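Local coordinates for protein flagellin hook IN motif family (Aeromonas hydrophila subsp. hydrophila, PDB 6XI1) that probably forms part of the extender of a calcium-dependent RTX adhesin, whose tandem cadherin-like beta-sandwich domains help carry the adhesive end toward its target, at residues 129-134 against 216-221; 96-101 against 122-127; 166-171 against 186-191. One frame throughout, in Å; residues are numbered along the deposited sequence.

Contact 1: 129-134 against 216-221. With CA (calcium ion), chain Q; CA (calcium ion), chain M; CA (calcium ion), chain L.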
loop_
_atom_site.group_PDB
_atom_site.type_symbol
_atom_site.label_atom_id
_atom_site.label_comp_id
_atom_site.label_asym_id
_atom_site.label_seq_id
_atom_site.Cartn_x
_atom_site.Cartn_y
_atom_site.Cartn_z
ATOM N N ASP A 129 5.981 -19.421 44.184
ATOM C CA ASP A 129 6.436 -20.162 42.990
ATOM C C ASP A 129 5.927 -19.358 41.800
ATOM O O ASP A 129 4.696 -18.995 41.781
ATOM C CB ASP A 129 5.906 -21.600 42.976
ATOM C CG ASP A 129 6.645 -22.527 43.942
ATOM O OD1 ASP A 129 6.403 -22.402 45.140
ATOM O OD2 ASP A 129 7.488 -23.332 43.469
ATOM N N ALA A 130 6.832 -19.040 40.885
ATOM C CA ALA A 130 6.484 -18.368 39.613
ATOM C C ALA A 130 5.387 -19.172 38.903
ATOM O O ALA A 130 5.459 -20.416 38.805
ATOM C CB ALA A 130 7.723 -18.223 38.746
ATOM N N ALA A 131 4.407 -18.481 38.354
ATOM C CA ALA A 131 3.427 -19.087 37.425
ATOM C C ALA A 131 4.171 -19.629 36.183
ATOM O O ALA A 131 5.242 -19.086 35.798
ATOM C CB ALA A 131 2.367 -18.084 37.060
ATOM N N VAL A 132 3.616 -20.664 35.578
ATOM C CA VAL A 132 4.089 -21.247 34.299
ATOM C C VAL A 132 3.054 -20.875 33.230
ATOM O O VAL A 132 1.889 -21.348 33.313
ATOM C CB VAL A 132 4.311 -22.766 34.382
ATOM C CG1 VAL A 132 4.709 -23.347 33.026
ATOM C CG2 VAL A 132 5.376 -23.071 35.436
ATOM N N ILE A 133 3.456 -20.001 32.319
ATOM C CA ILE A 133 2.558 -19.442 31.264
ATOM C C ILE A 133 2.956 -20.018 29.901
ATOM O O ILE A 133 4.135 -19.922 29.517
ATOM C CB ILE A 133 2.562 -17.907 31.250
ATOM C CG1 ILE A 133 2.186 -17.343 32.621
ATOM C CG2 ILE A 133 1.610 -17.412 30.165
ATOM C CD1 ILE A 133 2.463 -15.853 32.816
ATOM N N THR A 134 2.001 -20.617 29.213
ATOM C CA THR A 134 2.219 -21.296 27.930
ATOM C C THR A 134 1.081 -20.885 26.981
ATOM O O THR A 134 0.133 -20.165 27.414
ATOM C CB THR A 134 2.289 -22.824 28.127
ATOM O OG1 THR A 134 1.021 -23.207 28.615
ATOM C CG2 THR A 134 3.318 -23.303 29.125
ATOM N N VAL A 216 1.681 -9.327 29.718
ATOM C CA VAL A 216 0.535 -9.640 30.625
ATOM C C VAL A 216 1.091 -10.257 31.904
ATOM O O VAL A 216 2.260 -10.673 31.890
ATOM C CB VAL A 216 -0.485 -10.524 29.902
ATOM C CG1 VAL A 216 -1.090 -9.800 28.712
ATOM C CG2 VAL A 216 0.088 -11.853 29.508
ATOM N N ALA A 217 0.264 -10.394 32.941
ATOM C CA ALA A 217 0.701 -10.910 34.251
ATOM C C ALA A 217 -0.329 -11.879 34.838
ATOM O O ALA A 217 -1.538 -11.663 34.654
ATOM C CB ALA A 217 0.957 -9.787 35.221
ATOM N N SER A 218 0.181 -12.889 35.524
ATOM C CA SER A 218 -0.630 -13.790 36.384
ATOM C C SER A 218 -0.847 -13.062 37.710
ATOM O O SER A 218 -0.221 -11.966 37.938
ATOM C CB SER A 218 0.015 -15.119 36.567
ATOM O OG SER A 218 1.252 -15.022 37.231
ATOM N N VAL A 219 -1.705 -13.615 38.576
ATOM C CA VAL A 219 -2.045 -13.015 39.892
ATOM C C VAL A 219 -0.762 -12.693 40.681
ATOM O O VAL A 219 -0.744 -11.637 41.331
ATOM C CB VAL A 219 -2.959 -13.965 40.704
ATOM C CG1 VAL A 219 -3.013 -13.587 42.198
ATOM C CG2 VAL A 219 -4.329 -14.014 40.088
ATOM N N ASP A 220 0.225 -13.581 40.714
ATOM C CA ASP A 220 1.425 -13.373 41.573
ATOM C C ASP A 220 2.415 -12.397 40.898
ATOM O O ASP A 220 3.501 -12.192 41.475
ATOM C CB ASP A 220 2.092 -14.691 41.972
ATOM C CG ASP A 220 2.880 -15.371 40.869
ATOM O OD1 ASP A 220 2.936 -14.828 39.743
ATOM O OD2 ASP A 220 3.433 -16.416 41.148
ATOM N N GLY A 221 2.102 -11.872 39.709
ATOM C CA GLY A 221 2.948 -10.863 39.023
ATOM C C GLY A 221 3.937 -11.496 38.054
ATOM O O GLY A 221 4.737 -10.751 37.453
HETATM CA CA CA Q . 2.801 -18.257 42.522
HETATM CA CA CA M . 8.684 -23.361 45.642
HETATM CA CA CA L . 5.115 -22.167 47.146
HETATM O O HOH W 1 9.440 -21.069 45.044
HETATM O O HOH W 2 10.401 -23.931 44.146
#

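Contact 2: 96-101 against 122-127. With CA (calcium ion), chain L; CA (calcium ion), chain M.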
loop_
_atom_site.group_PDB
_atom_site.type_symbol
_atom_site.label_atom_id
_atom_site.label_comp_id
_atom_site.label_asym_id
_atom_site.label_seq_id
_atom_site.Cartn_x
_atom_site.Cartn_y
_atom_site.Cartn_z
ATOM N N GLN A 96 5.164 -27.207 48.585
ATOM C CA GLN A 96 5.336 -26.261 47.447
ATOM C C GLN A 96 4.053 -25.458 47.304
ATOM O O GLN A 96 4.140 -24.273 46.989
ATOM C CB GLN A 96 5.659 -27.007 46.155
ATOM C CG GLN A 96 7.045 -27.643 46.147
ATOM C CD GLN A 96 8.160 -26.652 46.324
ATOM O OE1 GLN A 96 8.348 -25.711 45.531
ATOM N NE2 GLN A 96 8.903 -26.834 47.417
ATOM N N TYR A 97 2.904 -26.074 47.611
ATOM C CA TYR A 97 1.562 -25.472 47.405
ATOM C C TYR A 97 1.363 -24.229 48.278
ATOM O O TYR A 97 0.432 -23.462 48.007
ATOM C CB TYR A 97 0.454 -26.483 47.664
ATOM C CG TYR A 97 0.190 -26.736 49.121
ATOM C CD1 TYR A 97 0.903 -27.697 49.815
ATOM C CD2 TYR A 97 -0.810 -26.070 49.794
ATOM C CE1 TYR A 97 0.664 -27.934 51.165
ATOM C CE2 TYR A 97 -1.027 -26.268 51.155
ATOM C CZ TYR A 97 -0.300 -27.228 51.840
ATOM O OH TYR A 97 -0.479 -27.415 53.187
ATOM N N LEU A 98 2.183 -24.030 49.318
ATOM C CA LEU A 98 2.033 -22.842 50.184
ATOM C C LEU A 98 2.559 -21.616 49.416
ATOM O O LEU A 98 3.630 -21.699 48.771
ATOM C CB LEU A 98 2.799 -23.050 51.486
ATOM C CG LEU A 98 2.312 -24.186 52.389
ATOM C CD1 LEU A 98 3.332 -24.424 53.474
ATOM C CD2 LEU A 98 0.942 -23.851 53.001
ATOM N N GLY A 99 1.734 -20.586 49.377
ATOM C CA GLY A 99 2.037 -19.289 48.760
ATOM C C GLY A 99 2.961 -18.476 49.642
ATOM O O GLY A 99 3.254 -18.884 50.772
ATOM N N GLU A 100 3.377 -17.313 49.153
ATOM C CA GLU A 100 4.309 -16.427 49.877
ATOM C C GLU A 100 3.720 -16.092 51.252
ATOM O O GLU A 100 2.597 -15.580 51.302
ATOM C CB GLU A 100 4.555 -15.174 49.025
ATOM C CG GLU A 100 5.693 -14.295 49.541
ATOM C CD GLU A 100 7.112 -14.821 49.390
ATOM O OE1 GLU A 100 7.415 -15.611 48.441
ATOM O OE2 GLU A 100 7.953 -14.409 50.235
ATOM N N GLY A 101 4.444 -16.412 52.329
ATOM C CA GLY A 101 4.060 -16.079 53.705
ATOM C C GLY A 101 2.975 -16.995 54.261
ATOM O O GLY A 101 2.609 -16.803 55.415
ATOM N N ILE A 122 5.374 -27.061 65.133
ATOM C CA ILE A 122 6.211 -26.728 63.948
ATOM C C ILE A 122 5.370 -25.827 63.037
ATOM O O ILE A 122 4.206 -26.177 62.760
ATOM C CB ILE A 122 6.682 -28.010 63.236
ATOM C CG1 ILE A 122 7.421 -28.968 64.171
ATOM C CG2 ILE A 122 7.519 -27.675 62.022
ATOM C CD1 ILE A 122 8.663 -28.357 64.798
ATOM N N THR A 123 5.908 -24.675 62.644
ATOM C CA THR A 123 5.323 -23.797 61.604
ATOM C C THR A 123 6.129 -23.928 60.309
ATOM O O THR A 123 7.379 -23.701 60.311
ATOM C CB THR A 123 5.269 -22.338 62.070
ATOM O OG1 THR A 123 4.558 -22.323 63.315
ATOM C CG2 THR A 123 4.599 -21.450 61.042
ATOM N N ILE A 124 5.425 -24.223 59.216
ATOM C CA ILE A 124 5.960 -24.262 57.838
ATOM C C ILE A 124 5.503 -22.968 57.165
ATOM O O ILE A 124 4.313 -22.693 57.236
ATOM C CB ILE A 124 5.453 -25.482 57.055
ATOM C CG1 ILE A 124 5.635 -26.794 57.815
ATOM C CG2 ILE A 124 6.117 -25.541 55.698
ATOM C CD1 ILE A 124 4.736 -27.877 57.308
ATOM N N THR A 125 6.419 -22.211 56.578
ATOM C CA THR A 125 6.086 -20.943 55.863
ATOM C C THR A 125 6.348 -21.119 54.362
ATOM O O THR A 125 7.396 -21.624 54.008
ATOM C CB THR A 125 6.807 -19.714 56.438
ATOM O OG1 THR A 125 6.406 -19.599 57.799
ATOM C CG2 THR A 125 6.429 -18.433 55.727
ATOM N N GLY A 126 5.381 -20.738 53.527
ATOM C CA GLY A 126 5.476 -20.875 52.076
ATOM C C GLY A 126 6.265 -19.737 51.455
ATOM O O GLY A 126 6.372 -18.662 52.079
ATOM N N VAL A 127 6.778 -19.982 50.262
ATOM C CA VAL A 127 7.348 -18.932 49.375
ATOM C C VAL A 127 6.643 -18.994 48.021
ATOM O O VAL A 127 6.152 -20.075 47.618
ATOM C CB VAL A 127 8.877 -19.087 49.227
ATOM C CG1 VAL A 127 9.606 -18.927 50.553
ATOM C CG2 VAL A 127 9.228 -20.401 48.586
HETATM CA CA CA L . 5.115 -22.167 47.146
HETATM CA CA CA M . 8.684 -23.361 45.642
HETATM O O HOH W 1 9.440 -21.069 45.044
HETATM O O HOH W 2 10.401 -23.931 44.146
#

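Contact 3: 166-171 against 186-191. With CA (calcium ion), chain Q.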
loop_
_atom_site.group_PDB
_atom_site.type_symbol
_atom_site.label_atom_id
_atom_site.label_comp_id
_atom_site.label_asym_id
_atom_site.label_seq_id
_atom_site.Cartn_x
_atom_site.Cartn_y
_atom_site.Cartn_z
ATOM N N GLU A 166 -3.971 -18.296 42.437
ATOM C CA GLU A 166 -2.890 -17.602 41.669
ATOM C C GLU A 166 -2.874 -18.022 40.189
ATOM O O GLU A 166 -2.199 -17.349 39.373
ATOM C CB GLU A 166 -1.527 -17.881 42.306
ATOM C CG GLU A 166 -1.398 -17.317 43.709
ATOM C CD GLU A 166 -0.004 -17.332 44.303
ATOM O OE1 GLU A 166 0.962 -17.500 43.563
ATOM O OE2 GLU A 166 0.091 -17.191 45.520
ATOM N N ALA A 167 -3.499 -19.135 39.832
ATOM C CA ALA A 167 -3.385 -19.753 38.482
ATOM C C ALA A 167 -4.397 -19.053 37.573
ATOM O O ALA A 167 -5.338 -19.704 37.077
ATOM C CB ALA A 167 -3.580 -21.274 38.515
ATOM N N LYS A 168 -4.250 -17.722 37.428
ATOM C CA LYS A 168 -5.209 -16.886 36.690
ATOM C C LYS A 168 -4.411 -15.674 36.201
ATOM O O LYS A 168 -3.376 -15.365 36.841
ATOM C CB LYS A 168 -6.296 -16.267 37.585
ATOM C CG LYS A 168 -7.220 -17.210 38.328
ATOM C CD LYS A 168 -8.458 -16.477 38.830
ATOM C CE LYS A 168 -8.466 -16.156 40.307
ATOM N NZ LYS A 168 -9.359 -17.077 41.057
ATOM N N PHE A 169 -4.865 -15.064 35.121
ATOM C CA PHE A 169 -4.280 -13.781 34.671
ATOM C C PHE A 169 -4.947 -12.650 35.453
ATOM O O PHE A 169 -6.161 -12.756 35.768
ATOM C CB PHE A 169 -4.425 -13.611 33.165
ATOM C CG PHE A 169 -3.561 -14.571 32.405
ATOM C CD1 PHE A 169 -2.221 -14.290 32.183
ATOM C CD2 PHE A 169 -4.045 -15.824 32.076
ATOM C CE1 PHE A 169 -1.429 -15.203 31.498
ATOM C CE2 PHE A 169 -3.244 -16.739 31.418
ATOM C CZ PHE A 169 -1.929 -16.423 31.146
ATOM N N LEU A 170 -4.213 -11.551 35.639
ATOM C CA LEU A 170 -4.813 -10.241 35.956
ATOM C C LEU A 170 -5.477 -9.774 34.682
ATOM O O LEU A 170 -4.754 -9.608 33.633
ATOM C CB LEU A 170 -3.744 -9.272 36.447
ATOM C CG LEU A 170 -3.066 -9.697 37.744
ATOM C CD1 LEU A 170 -1.951 -8.719 38.121
ATOM C CD2 LEU A 170 -4.097 -9.850 38.865
ATOM N N ALA A 171 -6.796 -9.618 34.707
ATOM C CA ALA A 171 -7.542 -9.203 33.511
ATOM C C ALA A 171 -7.212 -7.733 33.226
ATOM O O ALA A 171 -7.135 -6.933 34.196
ATOM C CB ALA A 171 -9.013 -9.412 33.685
ATOM N N ILE A 186 -6.373 -9.018 27.958
ATOM C CA ILE A 186 -6.499 -10.458 28.296
ATOM C C ILE A 186 -7.556 -10.594 29.404
ATOM O O ILE A 186 -7.751 -9.677 30.229
ATOM C CB ILE A 186 -5.106 -11.025 28.645
ATOM C CG1 ILE A 186 -5.119 -12.553 28.723
ATOM C CG2 ILE A 186 -4.597 -10.427 29.948
ATOM C CD1 ILE A 186 -3.740 -13.141 28.621
ATOM N N THR A 187 -8.230 -11.731 29.407
ATOM C CA THR A 187 -9.218 -12.108 30.428
ATOM C C THR A 187 -8.510 -12.937 31.488
ATOM O O THR A 187 -7.382 -13.434 31.252
ATOM C CB THR A 187 -10.387 -12.871 29.793
ATOM O OG1 THR A 187 -9.877 -14.154 29.396
ATOM C CG2 THR A 187 -11.006 -12.129 28.636
ATOM N N GLU A 188 -9.171 -13.185 32.603
ATOM C CA GLU A 188 -8.593 -14.021 33.691
ATOM C C GLU A 188 -8.244 -15.419 33.197
ATOM O O GLU A 188 -7.225 -15.939 33.662
ATOM C CB GLU A 188 -9.597 -14.204 34.834
ATOM C CG GLU A 188 -9.890 -12.947 35.608
ATOM C CD GLU A 188 -10.541 -13.304 36.944
ATOM O OE1 GLU A 188 -10.901 -14.500 37.136
ATOM O OE2 GLU A 188 -10.659 -12.407 37.788
ATOM N N GLY A 189 -9.044 -15.960 32.279
ATOM C CA GLY A 189 -8.836 -17.313 31.712
ATOM C C GLY A 189 -7.702 -17.370 30.710
ATOM O O GLY A 189 -7.250 -18.462 30.376
ATOM N N GLY A 190 -7.203 -16.217 30.253
ATOM C CA GLY A 190 -6.052 -16.186 29.340
ATOM C C GLY A 190 -6.397 -15.860 27.889
ATOM O O GLY A 190 -5.509 -15.945 27.038
ATOM N N ALA A 191 -7.659 -15.577 27.561
ATOM C CA ALA A 191 -8.091 -15.217 26.219
ATOM C C ALA A 191 -7.664 -13.776 25.943
ATOM O O ALA A 191 -8.145 -12.893 26.665
ATOM C CB ALA A 191 -9.571 -15.350 26.096
HETATM CA CA CA Q . 2.801 -18.257 42.522
HETATM O O HOH W 3 -7.723 -12.345 38.208
HETATM O O HOH W 4 -8.350 -9.974 37.151
#

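Contact 1: 129-134 against 216-221
Ala131 and Ser218 have the nearest CA atoms of the two segments, 6.8 Å apart, and from Ser218 to Gly221 the second segment forms a type I turn closed by Gly221 N bonding to Ser218 O. Between the chains the small Ala131 methyl meets the serine hydroxyl, CB to OG 3.3 Å, and small side chains on both segments suit this approach. The firmer link is calcium. Asp129 O and Asp220 OD2 lie 2.9 Å apart, two oxygens that would probably repel each other without the ion of chain Q, which Asp129 O binds at 2.2 Å and Asp220 OD2 at 2.4 Å. Asp220 can reach it because its CG stands between backbone N and carbonyl carbon (chi1 74°), and its carboxylate is further held by Thr222. Asn128, Asp160, Asp162 and Glu166 complete this site. The Asp129 carboxylate turns the other way, gripping the chain M calcium with both oxygens while OD1 also binds the chain L ion at 2.4 Å, a bridging role that suits an aspartate. Strand 132-142 pairs here with strand 149-159, Val132 bonding to Thr159, while Val216 bonds to His224 of strand 223-231 and Ile133 packs on Phe169.

Contact 2: 96-101 against 122-127
The carboxylate of Glu100 comes up to Val127 with OE1, 3.5 Å from Val127 CA, and the same oxygen accepts a hydrogen bond from Asn128 N. It gets there because its CG is anti to the backbone N (chi1 -170°) and the chain then bends at chi2. Of the other flat groups, the Tyr97 ring has Leu98 CG over one face, toward its rim, and the Gln96 amide gives OE1 to the chain M calcium at 2.4 Å while NE2 is hydrogen-bonded elsewhere. Gly126 is the tight point: its CA touches Leu98 CB at 3.5 Å and makes a CA-H...O contact with Gly99 O, an approach that suits a residue without a side chain. Its carbonyl accepts a hydrogen bond from Gly101 N (3.0 Å), the donor standing well above the carbonyl plane, and Gly101 has the positive phi (77°) that glycine adopts easily. Leu98 and Ile124 cross at about a right angle, CD1 to CG2 3.7 Å, an apolar pair fit for a buried place. Leu98 O and Val127 O, 3.2 Å apart, are reconciled by the chain L calcium, which Gln96 O also binds. Glu37, Asp129 and Asp162 complete that site. In the chain the loop follows strand 85-91 and precedes strand 103-111, and strand 117-125 bonds to 103-111 through Ile124 with Lys104 and to strand 26-36 through Thr125 with Val35.

Contact 3: 166-171 against 186-191
Phe169 carries this contact, its ring packed against Ile186 and the turn that runs from Thr187 to Gly190. With CG beside the backbone N (chi1 -69°), the ring presents one face to Ile186 CD1, which makes a CH-pi contact 4.1 Å from the ring centroid and nearly on its normal. Ile186 can deliver that methyl because its chain is stretched out, with CG1 anti to the backbone N and CD1 carrying on in the same sense (chi2 162°). Glu188 O lies at the ring edge, in plane, and also accepts an almost straight bond from Phe169 N (2.9 Å), meeting it in the carbonyl plane on a lone pair. Gly190 CA comes obliquely to the ring, 3.4 Å from Phe169 CD2, a closeness that suits glycine, as does its positive phi in the turn. Thr187 OG1 accepts from Ala191 N, and Gly190 N bonds to Thr187 O within the turn. Glu188 is extended beyond CG and runs alongside Lys168, pointing the same way. Lys168 CD passes 3.6 Å from Glu188 OE1, yet the chain bends at chi3 and chi4 and NZ stays 4.9 Å from that oxygen, so any charge attraction is probably long-range. Glu188 OE2 instead takes weak bonds from two waters, one also bonded to Phe169 O and the other to Ala171 N. At the far end, Glu166 OE1 binds the chain Q calcium at 2.2 Å. Phe169 and Ile186 both pack on Leu156 of strand 149-159, while Ile186 bonds to Gly172 of strand 172-176 and Gly190 to Leu156.

Contact 2 closes before contact 1 opens, and contact 3 is nested inside the loop that contact 1 closes. Contact 2 lies where the unit of strands 26-36 to 117-125 meets the next, the others in that next unit, strands 132-142 to 223-231. Centres of contacts 1 and 3 are about 9 Å apart, and the two share the chain Q calcium and probable backbone bonds from Leu170 N to Ala217 O and from Val219 N to Lys168 O. Contact 2 lies about 18 Å from contact 1 between centres, yet both hold the calcium ions of chains L and M and two waters. Calcium thus ties successive cadherin-like units together, consistent with its role in extending the adhesin.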